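Local atomic coordinates of catechol 2,3-dioxygenase (Rhodococcus sp., PDB entry 2WL9), a protein that probably uses an active-site iron and molecular oxygen to cleave the ring of catechol-type substrates next to the two hydroxyls, a step in aromatic hydrocarbon breakdown. Residues 5-10 and 144-150; 46-50 and 119-123; 169-175 and 186-192. One frame throughout, in Å; residues are numbered along the deposited sequence.

Contact 1: residues 5-10 and 144-150; sequences TELGYL and GQGLGHI. With FE (Fe (III) ion), chain K.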
loop_
_atom_site.group_PDB
_atom_site.type_symbol
_atom_site.label_atom_id
_atom_site.label_comp_id
_atom_site.label_asym_id
_atom_site.label_seq_id
_atom_site.Cartn_x
_atom_site.Cartn_y
_atom_site.Cartn_z
ATOM N N THR C 5 3.761 18.975 -23.892
ATOM C CA THR C 5 3.357 18.126 -22.769
ATOM C C THR C 5 1.931 17.557 -22.889
ATOM O O THR C 5 1.596 16.577 -22.207
ATOM C CB THR C 5 3.469 18.890 -21.445
ATOM O OG1 THR C 5 2.626 20.046 -21.504
ATOM C CG2 THR C 5 4.916 19.334 -21.181
ATOM N N GLU C 6 1.100 18.182 -23.732
ATOM C CA GLU C 6 -0.287 17.736 -23.979
ATOM C C GLU C 6 -0.953 18.514 -25.110
ATOM O O GLU C 6 -0.536 19.628 -25.441
ATOM C CB GLU C 6 -1.164 17.888 -22.726
ATOM C CG GLU C 6 -1.206 19.322 -22.158
ATOM C CD GLU C 6 -2.173 19.483 -20.989
ATOM O OE1 GLU C 6 -3.399 19.434 -21.204
ATOM O OE2 GLU C 6 -1.711 19.679 -19.851
ATOM N N LEU C 7 -2.002 17.920 -25.680
ATOM C CA LEU C 7 -2.902 18.641 -26.561
ATOM C C LEU C 7 -3.836 19.487 -25.684
ATOM O O LEU C 7 -4.770 18.964 -25.082
ATOM C CB LEU C 7 -3.704 17.656 -27.388
ATOM C CG LEU C 7 -4.649 18.205 -28.452
ATOM C CD1 LEU C 7 -3.899 18.979 -29.517
ATOM C CD2 LEU C 7 -5.431 17.052 -29.074
ATOM N N GLY C 8 -3.568 20.782 -25.609
ATOM C CA GLY C 8 -4.247 21.661 -24.656
ATOM C C GLY C 8 -5.632 22.102 -25.094
ATOM O O GLY C 8 -6.588 22.031 -24.311
ATOM N N TYR C 9 -5.736 22.576 -26.333
ATOM C CA TYR C 9 -7.004 23.079 -26.863
ATOM C C TYR C 9 -7.141 22.901 -28.371
ATOM O O TYR C 9 -6.169 22.602 -29.065
ATOM C CB TYR C 9 -7.243 24.553 -26.479
ATOM C CG TYR C 9 -6.208 25.552 -26.974
ATOM C CD1 TYR C 9 -5.338 26.165 -26.078
ATOM C CD2 TYR C 9 -6.118 25.902 -28.329
ATOM C CE1 TYR C 9 -4.393 27.095 -26.506
ATOM C CE2 TYR C 9 -5.168 26.829 -28.772
ATOM C CZ TYR C 9 -4.312 27.418 -27.857
ATOM O OH TYR C 9 -3.374 28.331 -28.271
ATOM N N LEU C 10 -8.369 23.069 -28.846
ATOM C CA LEU C 10 -8.679 23.131 -30.267
ATOM C C LEU C 10 -9.569 24.339 -30.521
ATOM O O LEU C 10 -10.491 24.613 -29.754
ATOM C CB LEU C 10 -9.427 21.876 -30.721
ATOM C CG LEU C 10 -8.729 20.525 -30.743
ATOM C CD1 LEU C 10 -9.761 19.440 -31.022
ATOM C CD2 LEU C 10 -7.622 20.503 -31.802
ATOM N N GLY C 144 -3.084 16.236 -17.179
ATOM C CA GLY C 144 -1.773 15.801 -17.661
ATOM C C GLY C 144 -1.861 14.959 -18.926
ATOM O O GLY C 144 -0.876 14.352 -19.347
ATOM N N GLN C 145 -3.043 14.937 -19.533
ATOM C CA GLN C 145 -3.291 14.151 -20.739
ATOM C C GLN C 145 -3.948 14.944 -21.865
ATOM O O GLN C 145 -4.203 14.393 -22.934
ATOM C CB GLN C 145 -4.146 12.931 -20.400
ATOM C CG GLN C 145 -3.408 11.843 -19.638
ATOM C CD GLN C 145 -4.219 10.571 -19.545
ATOM O OE1 GLN C 145 -4.721 10.070 -20.547
ATOM N NE2 GLN C 145 -4.356 10.044 -18.338
ATOM N N GLY C 146 -4.223 16.229 -21.633
ATOM C CA GLY C 146 -4.881 17.062 -22.644
ATOM C C GLY C 146 -6.335 16.693 -22.898
ATOM O O GLY C 146 -6.886 15.832 -22.215
ATOM N N LEU C 147 -6.960 17.328 -23.887
ATOM C CA LEU C 147 -8.405 17.161 -24.095
ATOM C C LEU C 147 -8.811 15.795 -24.650
ATOM O O LEU C 147 -9.947 15.377 -24.472
ATOM C CB LEU C 147 -9.001 18.292 -24.951
ATOM C CG LEU C 147 -8.844 18.275 -26.471
ATOM C CD1 LEU C 147 -10.007 18.998 -27.151
ATOM C CD2 LEU C 147 -7.535 18.933 -26.834
ATOM N N GLY C 148 -7.882 15.116 -25.316
ATOM C CA GLY C 148 -8.168 13.857 -26.001
ATOM C C GLY C 148 -7.156 13.674 -27.115
ATOM O O GLY C 148 -6.001 14.055 -26.958
ATOM N N HIS C 149 -7.577 13.094 -28.237
ATOM C CA HIS C 149 -6.711 13.009 -29.415
ATOM C C HIS C 149 -7.434 13.317 -30.708
ATOM O O HIS C 149 -8.661 13.298 -30.755
ATOM C CB HIS C 149 -5.997 11.658 -29.506
ATOM C CG HIS C 149 -6.872 10.514 -29.909
ATOM N ND1 HIS C 149 -7.145 9.458 -29.067
ATOM C CD2 HIS C 149 -7.501 10.236 -31.078
ATOM C CE1 HIS C 149 -7.917 8.588 -29.693
ATOM N NE2 HIS C 149 -8.150 9.038 -30.914
ATOM N N ILE C 150 -6.661 13.569 -31.759
ATOM C CA ILE C 150 -7.197 13.979 -33.052
ATOM C C ILE C 150 -6.490 13.294 -34.215
ATOM O O ILE C 150 -5.272 13.076 -34.179
ATOM C CB ILE C 150 -7.093 15.518 -33.255
ATOM C CG1 ILE C 150 -5.641 15.999 -33.067
ATOM C CG2 ILE C 150 -8.080 16.245 -32.328
ATOM C CD1 ILE C 150 -5.423 17.493 -33.282
HETATM FE FE FE K . -9.286 7.546 -32.311
HETATM O O HOH W 1 -4.165 19.018 -18.585
HETATM O O HOH W 2 -2.156 15.202 -24.831
#
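Segment 5-10, on the first strand of the N-terminal domain, meets the chain entering the C-terminal domain, 144-150, their end-to-end directions 46° apart. One direct backbone hydrogen bond joins them, from Leu-147 N to Leu-7 O at 3.0 Å. Gly-146 lies just before it, its CA 3.1 Å from Leu-7 O; a CB here would collide with that oxygen, and phi is positive. Water 2 extends the link, accepting from Leu-7 N (2.9 Å) and donating to Gln-145 O (2.9 Å). On the other edge of 5-10, Gly-8 and Tyr-9 both face Gly-66 in a classic beta bulge. Leu-147 CD2 packs 3.4 Å from Leu-7 CG. Leu-10 CD1 touches Leu-147 CD1 (3.9 Å) and Ile-150 CG2 (3.8 Å), and Leu-7 CD2 lies 4.1 Å from Ile-150 CG1. In type I extradiol dioxygenases two such glyoxalase-like (VOC) domains are joined in one chain, and this leucine and isoleucine packing, backed by Ile-65 and Leu-213, lies where the two meet. One residue before Ile-150, His-149 directs its CB away from 5-10 and binds the iron through NE2 at 2.3 Å, with His-212 and Glu-263 as further ligands. At the opposite end Glu-6 turns its carboxylate over the glycines, OE1 3.1 Å from Gly-146 CA. Water 1 lies 2.8 Å from Glu-6 OE1, to which it can donate, and accepts from Gly-144 N at 3.3 Å. Salt bridges to Arg-51 and Arg-68 balance the buried charge, while Thr-5 OG1 bonds to Gln-274 of the second subunit.

Contact 2: residues 46-50 and 119-123; sequences DRWHH and FYGPQ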
loop_
_atom_site.group_PDB
_atom_site.type_symbol
_atom_site.label_atom_id
_atom_site.label_comp_id
_atom_site.label_asym_id
_atom_site.label_seq_id
_atom_site.Cartn_x
_atom_site.Cartn_y
_atom_site.Cartn_z
ATOM N N ASP C 46 -13.103 20.621 -17.884
ATOM C CA ASP C 46 -12.420 20.476 -16.597
ATOM C C ASP C 46 -12.162 21.839 -15.959
ATOM O O ASP C 46 -12.849 22.803 -16.278
ATOM C CB ASP C 46 -11.117 19.671 -16.754
ATOM C CG ASP C 46 -10.105 20.334 -17.696
ATOM O OD1 ASP C 46 -10.356 21.449 -18.203
ATOM O OD2 ASP C 46 -9.039 19.723 -17.933
ATOM N N ARG C 47 -11.168 21.908 -15.073
ATOM C CA ARG C 47 -10.797 23.151 -14.382
ATOM C C ARG C 47 -10.477 24.331 -15.316
ATOM O O ARG C 47 -10.764 25.485 -14.984
ATOM C CB ARG C 47 -9.569 22.900 -13.516
ATOM C CG ARG C 47 -9.800 22.585 -12.046
ATOM C CD ARG C 47 -8.472 22.817 -11.287
ATOM N NE ARG C 47 -7.339 22.447 -12.138
ATOM C CZ ARG C 47 -6.104 22.941 -12.057
ATOM N NH1 ARG C 47 -5.768 23.844 -11.136
ATOM N NH2 ARG C 47 -5.190 22.516 -12.912
ATOM N N TRP C 48 -9.841 24.041 -16.453
ATOM C CA TRP C 48 -9.449 25.069 -17.423
ATOM C C TRP C 48 -10.657 25.869 -17.878
ATOM O O TRP C 48 -11.749 25.319 -18.027
ATOM C CB TRP C 48 -8.824 24.437 -18.671
ATOM C CG TRP C 48 -7.467 23.814 -18.505
ATOM C CD1 TRP C 48 -6.949 23.205 -17.382
ATOM C CD2 TRP C 48 -6.477 23.670 -19.531
ATOM N NE1 TRP C 48 -5.677 22.739 -17.643
ATOM C CE2 TRP C 48 -5.368 23.006 -18.955
ATOM C CE3 TRP C 48 -6.408 24.068 -20.878
ATOM C CZ2 TRP C 48 -4.205 22.713 -19.689
ATOM C CZ3 TRP C 48 -5.253 23.781 -21.606
ATOM C CH2 TRP C 48 -4.166 23.110 -21.008
ATOM N N HIS C 49 -10.459 27.165 -18.105
ATOM C CA HIS C 49 -11.507 28.006 -18.673
ATOM C C HIS C 49 -12.189 27.277 -19.835
ATOM O O HIS C 49 -13.427 27.242 -19.911
ATOM C CB HIS C 49 -10.927 29.343 -19.143
ATOM C CG HIS C 49 -11.907 30.190 -19.892
ATOM N ND1 HIS C 49 -11.971 30.211 -21.269
ATOM C CD2 HIS C 49 -12.874 31.032 -19.458
ATOM C CE1 HIS C 49 -12.929 31.035 -21.653
ATOM N NE2 HIS C 49 -13.487 31.552 -20.573
ATOM N N HIS C 50 -11.385 26.666 -20.710
ATOM C CA HIS C 50 -11.913 25.914 -21.856
ATOM C C HIS C 50 -10.904 24.930 -22.450
ATOM O O HIS C 50 -9.688 25.092 -22.279
ATOM C CB HIS C 50 -12.367 26.871 -22.969
ATOM C CG HIS C 50 -11.233 27.565 -23.657
ATOM N ND1 HIS C 50 -10.648 28.705 -23.157
ATOM C CD2 HIS C 50 -10.563 27.265 -24.795
ATOM C CE1 HIS C 50 -9.669 29.083 -23.957
ATOM N NE2 HIS C 50 -9.592 28.224 -24.955
ATOM N N PHE C 119 1.947 26.835 -26.587
ATOM C CA PHE C 119 1.614 27.787 -25.538
ATOM C C PHE C 119 1.949 27.258 -24.154
ATOM O O PHE C 119 2.129 26.046 -23.969
ATOM C CB PHE C 119 0.109 28.088 -25.590
ATOM C CG PHE C 119 -0.751 26.987 -25.016
ATOM C CD1 PHE C 119 -1.175 27.035 -23.691
ATOM C CD2 PHE C 119 -1.136 25.907 -25.802
ATOM C CE1 PHE C 119 -1.986 26.022 -23.155
ATOM C CE2 PHE C 119 -1.941 24.880 -25.280
ATOM C CZ PHE C 119 -2.372 24.942 -23.951
ATOM N N TYR C 120 1.994 28.167 -23.186
ATOM C CA TYR C 120 2.080 27.819 -21.760
ATOM C C TYR C 120 1.120 28.698 -20.953
ATOM O O TYR C 120 0.713 29.769 -21.409
ATOM C CB TYR C 120 3.519 27.994 -21.224
ATOM C CG TYR C 120 3.942 29.442 -21.041
ATOM C CD1 TYR C 120 3.714 30.111 -19.832
ATOM C CD2 TYR C 120 4.551 30.149 -22.081
ATOM C CE1 TYR C 120 4.080 31.438 -19.665
ATOM C CE2 TYR C 120 4.924 31.479 -21.923
ATOM C CZ TYR C 120 4.680 32.116 -20.713
ATOM O OH TYR C 120 5.046 33.425 -20.554
ATOM N N GLY C 121 0.780 28.245 -19.746
ATOM C CA GLY C 121 -0.051 29.023 -18.826
ATOM C C GLY C 121 -1.512 29.161 -19.229
ATOM O O GLY C 121 -1.987 30.281 -19.469
ATOM N N PRO C 122 -2.251 28.037 -19.285
ATOM C CA PRO C 122 -3.689 28.149 -19.536
ATOM C C PRO C 122 -4.385 28.863 -18.389
ATOM O O PRO C 122 -3.947 28.748 -17.232
ATOM C CB PRO C 122 -4.153 26.692 -19.567
ATOM C CG PRO C 122 -3.152 25.972 -18.716
ATOM C CD PRO C 122 -1.851 26.635 -19.053
ATOM N N GLN C 123 -5.443 29.606 -18.716
ATOM C CA GLN C 123 -6.338 30.173 -17.719
ATOM C C GLN C 123 -7.156 29.042 -17.090
ATOM O O GLN C 123 -7.836 28.291 -17.787
ATOM C CB GLN C 123 -7.273 31.218 -18.355
ATOM C CG GLN C 123 -8.328 31.812 -17.402
ATOM C CD GLN C 123 -9.378 32.661 -18.119
ATOM O OE1 GLN C 123 -9.107 33.282 -19.148
ATOM N NE2 GLN C 123 -10.583 32.688 -17.571
HETATM O O HOH W 3 -8.386 27.601 -20.543
#
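A single direct hydrogen bond ties the loop 46-50 to the chain leaving strand 115-120: His-49 N donates to Gln-123 O at 2.9 Å, nearly straight at 170°. Water 3 adds a second path, accepting from His-50 N (3.1 Å) and in position to donate to the same Gln-123 O (2.9 Å). Within the loop, Asp-46 OD1 accepts from Trp-48 N at 3.2 Å, an Asx turn, and the imidazoles of His-49 and His-50 are hydrogen-bonded through their ND1 atoms, 2.8 Å apart. Asp-35 takes the other nitrogen of His-49.

The aromatic contacts centre on Trp-48. Pro-122 sets its CB-CG edge over the indole face in a CH-pi contact, CB 3.6 Å from the centroid of the six-membered ring and 6° off the normal. Phe-119 brings CZ to 3.9 Å from Trp-48 CZ3, which sits at the edge of the phenyl ring, and Arg-51 makes a cation-pi contact with the indole. Gln-123 OE1 comes over a face of the His-49 ring and bonds to Arg-101, while its NE2 bonds to Asp-125.

The second subunit borders this region: Arg-47 forms a salt bridge with Glu-276 of that subunit, and Gly-121 O accepts from its His-277. Far from the iron, the contact is structural packing in the N-terminal VOC domain, fastening the hairpin loop between strands 40-44 and 52-56 to the chain leaving strand 115-120.

Contact 3: residues 169-175 and 186-192; sequences LEGAVEY and TPVFMHC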
loop_
_atom_site.group_PDB
_atom_site.type_symbol
_atom_site.label_atom_id
_atom_site.label_comp_id
_atom_site.label_asym_id
_atom_site.label_seq_id
_atom_site.Cartn_x
_atom_site.Cartn_y
_atom_site.Cartn_z
ATOM N N LEU C 169 6.729 15.164 -29.502
ATOM C CA LEU C 169 5.891 13.972 -29.541
ATOM C C LEU C 169 6.709 12.771 -29.997
ATOM O O LEU C 169 7.714 12.919 -30.705
ATOM C CB LEU C 169 4.656 14.153 -30.426
ATOM C CG LEU C 169 3.593 15.085 -29.850
ATOM C CD1 LEU C 169 3.456 16.309 -30.720
ATOM C CD2 LEU C 169 2.274 14.347 -29.752
ATOM N N GLU C 170 6.280 11.592 -29.566
ATOM C CA GLU C 170 6.932 10.350 -29.948
ATOM C C GLU C 170 5.925 9.383 -30.540
ATOM O O GLU C 170 4.758 9.364 -30.147
ATOM C CB GLU C 170 7.613 9.709 -28.739
ATOM C CG GLU C 170 8.735 10.546 -28.163
ATOM C CD GLU C 170 9.343 9.950 -26.912
ATOM O OE1 GLU C 170 10.411 10.443 -26.501
ATOM O OE2 GLU C 170 8.760 9.000 -26.342
ATOM N N GLY C 171 6.387 8.578 -31.490
ATOM C CA GLY C 171 5.548 7.536 -32.058
ATOM C C GLY C 171 6.025 7.060 -33.412
ATOM O O GLY C 171 7.166 7.317 -33.812
ATOM N N ALA C 172 5.137 6.352 -34.101
ATOM C CA ALA C 172 5.435 5.741 -35.391
ATOM C C ALA C 172 4.171 5.062 -35.895
ATOM O O ALA C 172 3.082 5.255 -35.339
ATOM C CB ALA C 172 6.567 4.726 -35.254
ATOM N N VAL C 173 4.323 4.262 -36.944
ATOM C CA VAL C 173 3.225 3.470 -37.488
ATOM C C VAL C 173 2.702 2.485 -36.441
ATOM O O VAL C 173 3.483 1.811 -35.780
ATOM C CB VAL C 173 3.690 2.700 -38.738
ATOM C CG1 VAL C 173 2.613 1.721 -39.199
ATOM C CG2 VAL C 173 4.063 3.675 -39.851
ATOM N N GLU C 174 1.383 2.409 -36.279
ATOM C CA GLU C 174 0.821 1.448 -35.332
ATOM C C GLU C 174 -0.085 0.408 -35.967
ATOM O O GLU C 174 -0.416 -0.591 -35.343
ATOM C CB GLU C 174 0.123 2.158 -34.170
ATOM C CG GLU C 174 1.101 2.780 -33.192
ATOM C CD GLU C 174 0.448 3.262 -31.915
ATOM O OE1 GLU C 174 -0.788 3.408 -31.890
ATOM O OE2 GLU C 174 1.175 3.512 -30.937
ATOM N N TYR C 175 -0.479 0.646 -37.213
ATOM C CA TYR C 175 -1.288 -0.317 -37.944
ATOM C C TYR C 175 -0.740 -0.528 -39.338
ATOM O O TYR C 175 -0.087 0.357 -39.884
ATOM C CB TYR C 175 -2.724 0.180 -38.054
ATOM C CG TYR C 175 -3.600 -0.126 -36.870
ATOM C CD1 TYR C 175 -4.422 -1.245 -36.867
ATOM C CD2 TYR C 175 -3.624 0.714 -35.759
ATOM C CE1 TYR C 175 -5.243 -1.533 -35.784
ATOM C CE2 TYR C 175 -4.443 0.439 -34.672
ATOM C CZ TYR C 175 -5.247 -0.686 -34.693
ATOM O OH TYR C 175 -6.068 -0.969 -33.628
ATOM N N THR C 186 -0.524 2.757 -43.554
ATOM C CA THR C 186 0.313 2.714 -42.347
ATOM C C THR C 186 0.184 3.999 -41.521
ATOM O O THR C 186 1.114 4.814 -41.492
ATOM C CB THR C 186 1.814 2.466 -42.686
ATOM O OG1 THR C 186 2.249 3.409 -43.676
ATOM C CG2 THR C 186 2.037 1.037 -43.205
ATOM N N PRO C 187 -0.964 4.170 -40.830
ATOM C CA PRO C 187 -1.229 5.350 -39.997
ATOM C C PRO C 187 -0.244 5.499 -38.847
ATOM O O PRO C 187 0.091 4.513 -38.188
ATOM C CB PRO C 187 -2.620 5.088 -39.414
ATOM C CG PRO C 187 -3.148 3.907 -40.087
ATOM C CD PRO C 187 -2.030 3.160 -40.716
ATOM N N VAL C 188 0.169 6.736 -38.589
ATOM C CA VAL C 188 1.138 7.042 -37.548
ATOM C C VAL C 188 0.403 7.603 -36.345
ATOM O O VAL C 188 -0.519 8.394 -36.500
ATOM C CB VAL C 188 2.209 8.053 -38.060
ATOM C CG1 VAL C 188 3.141 8.516 -36.935
ATOM C CG2 VAL C 188 3.016 7.426 -39.186
ATOM N N PHE C 189 0.803 7.163 -35.156
ATOM C CA PHE C 189 0.206 7.624 -33.904
ATOM C C PHE C 189 1.307 8.146 -33.004
ATOM O O PHE C 189 2.380 7.543 -32.903
ATOM C CB PHE C 189 -0.524 6.477 -33.204
ATOM C CG PHE C 189 -1.718 5.960 -33.958
ATOM C CD1 PHE C 189 -3.003 6.243 -33.516
ATOM C CD2 PHE C 189 -1.561 5.173 -35.097
ATOM C CE1 PHE C 189 -4.116 5.771 -34.207
ATOM C CE2 PHE C 189 -2.665 4.697 -35.792
ATOM C CZ PHE C 189 -3.945 4.997 -35.344
ATOM N N MET C 190 1.032 9.263 -32.335
ATOM C CA MET C 190 2.041 9.923 -31.526
ATOM C C MET C 190 1.498 10.388 -30.180
ATOM O O MET C 190 0.340 10.778 -30.065
ATOM C CB MET C 190 2.666 11.088 -32.297
ATOM C CG MET C 190 3.162 10.682 -33.678
ATOM S SD MET C 190 4.120 11.943 -34.491
ATOM C CE MET C 190 5.701 11.776 -33.655
ATOM N N HIS C 191 2.370 10.340 -29.174
ATOM C CA HIS C 191 2.022 10.652 -27.789
ATOM C C HIS C 191 3.063 11.591 -27.161
ATOM O O HIS C 191 4.209 11.655 -27.610
ATOM C CB HIS C 191 1.926 9.354 -26.979
ATOM C CG HIS C 191 3.022 8.376 -27.282
ATOM N ND1 HIS C 191 4.257 8.430 -26.675
ATOM C CD2 HIS C 191 3.074 7.337 -28.150
ATOM C CE1 HIS C 191 5.019 7.455 -27.144
ATOM N NE2 HIS C 191 4.322 6.775 -28.036
ATOM N N CYS C 192 2.656 12.327 -26.131
ATOM C CA CYS C 192 3.568 13.222 -25.415
ATOM C C CYS C 192 3.307 13.187 -23.904
ATOM O O CYS C 192 3.822 14.013 -23.149
ATOM C CB CYS C 192 3.452 14.650 -25.958
ATOM S SG CYS C 192 1.799 15.360 -25.851
#
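Strands 170-173 and 188-191 run antiparallel, at 167° with their axes 4.5 Å apart, and the main-chain groups facing each other are paired. Glu-170 and His-191 form one hydrogen-bonded pair, N to O at 2.8 Å each way. Ala-172 and Phe-189 form the next: Phe-189 N to Ala-172 O is 3.0 Å, and Ala-172 N to Phe-189 O is longer, 3.2 Å at 140°. Beyond the strand end Glu-174 N still reaches Pro-187 O at 3.1 Å. At the non-hydrogen-bonded pair Gly-171/Met-190 the CA atoms close to 4.3 Å; Gly-171 CA makes a CA-H...O contact with Phe-189 O (3.3 Å), where a CB would clash. Facing out, Gly-171 O is taken by Arg-165, Val-188 pairs with Phe-201, and Met-190 N and O look to strand 199-201 and the loop before it. Strand 170-173 is an edge, within this chain, of the C-terminal glyoxalase-fold sheet that carries the metal site, and the Phe-189 side chain lies about 6 Å from the iron. Glu-174 OE1 is 3.3 Å from Phe-189 CB and is satisfied by Asn-246 and His-196; Tyr-175 OH bonds to Ser-245 N. Tyr-175 N and O are buried without a hydrogen-bonding partner, O making a CA-H...O contact with Thr-186 CA at 3.4 Å. Val-173 CG2 meets Val-188 CG2 (4.0 Å), and Leu-169 CB meets Met-190 CB (4.1 Å) beside helix 157-167.

From the N terminus, strand 6-14 opens the wide loop that contact 1 closes some 134 residues later, where the chain enters the C-terminal domain. Contact 2 is nested inside that loop, tying the loop 46-50 to the chain leaving strand 115-120 in the N-terminal domain. Contact 3 follows in series, a short-range pairing in the C-terminal sheet that strand 149-152 also joins. Contacts 1 and 2 touch, with centres about 11 Å apart: Gly-8 O lies 3.5 Å from Trp-48 CZ3, and Tyr-9 stacks on Phe-119. Contact 1 also reaches contact 3, Glu-6 N lying 3.6 Å from Cys-192 SG, whereas contacts 2 and 3 stay about 10 Å apart at their nearest atoms.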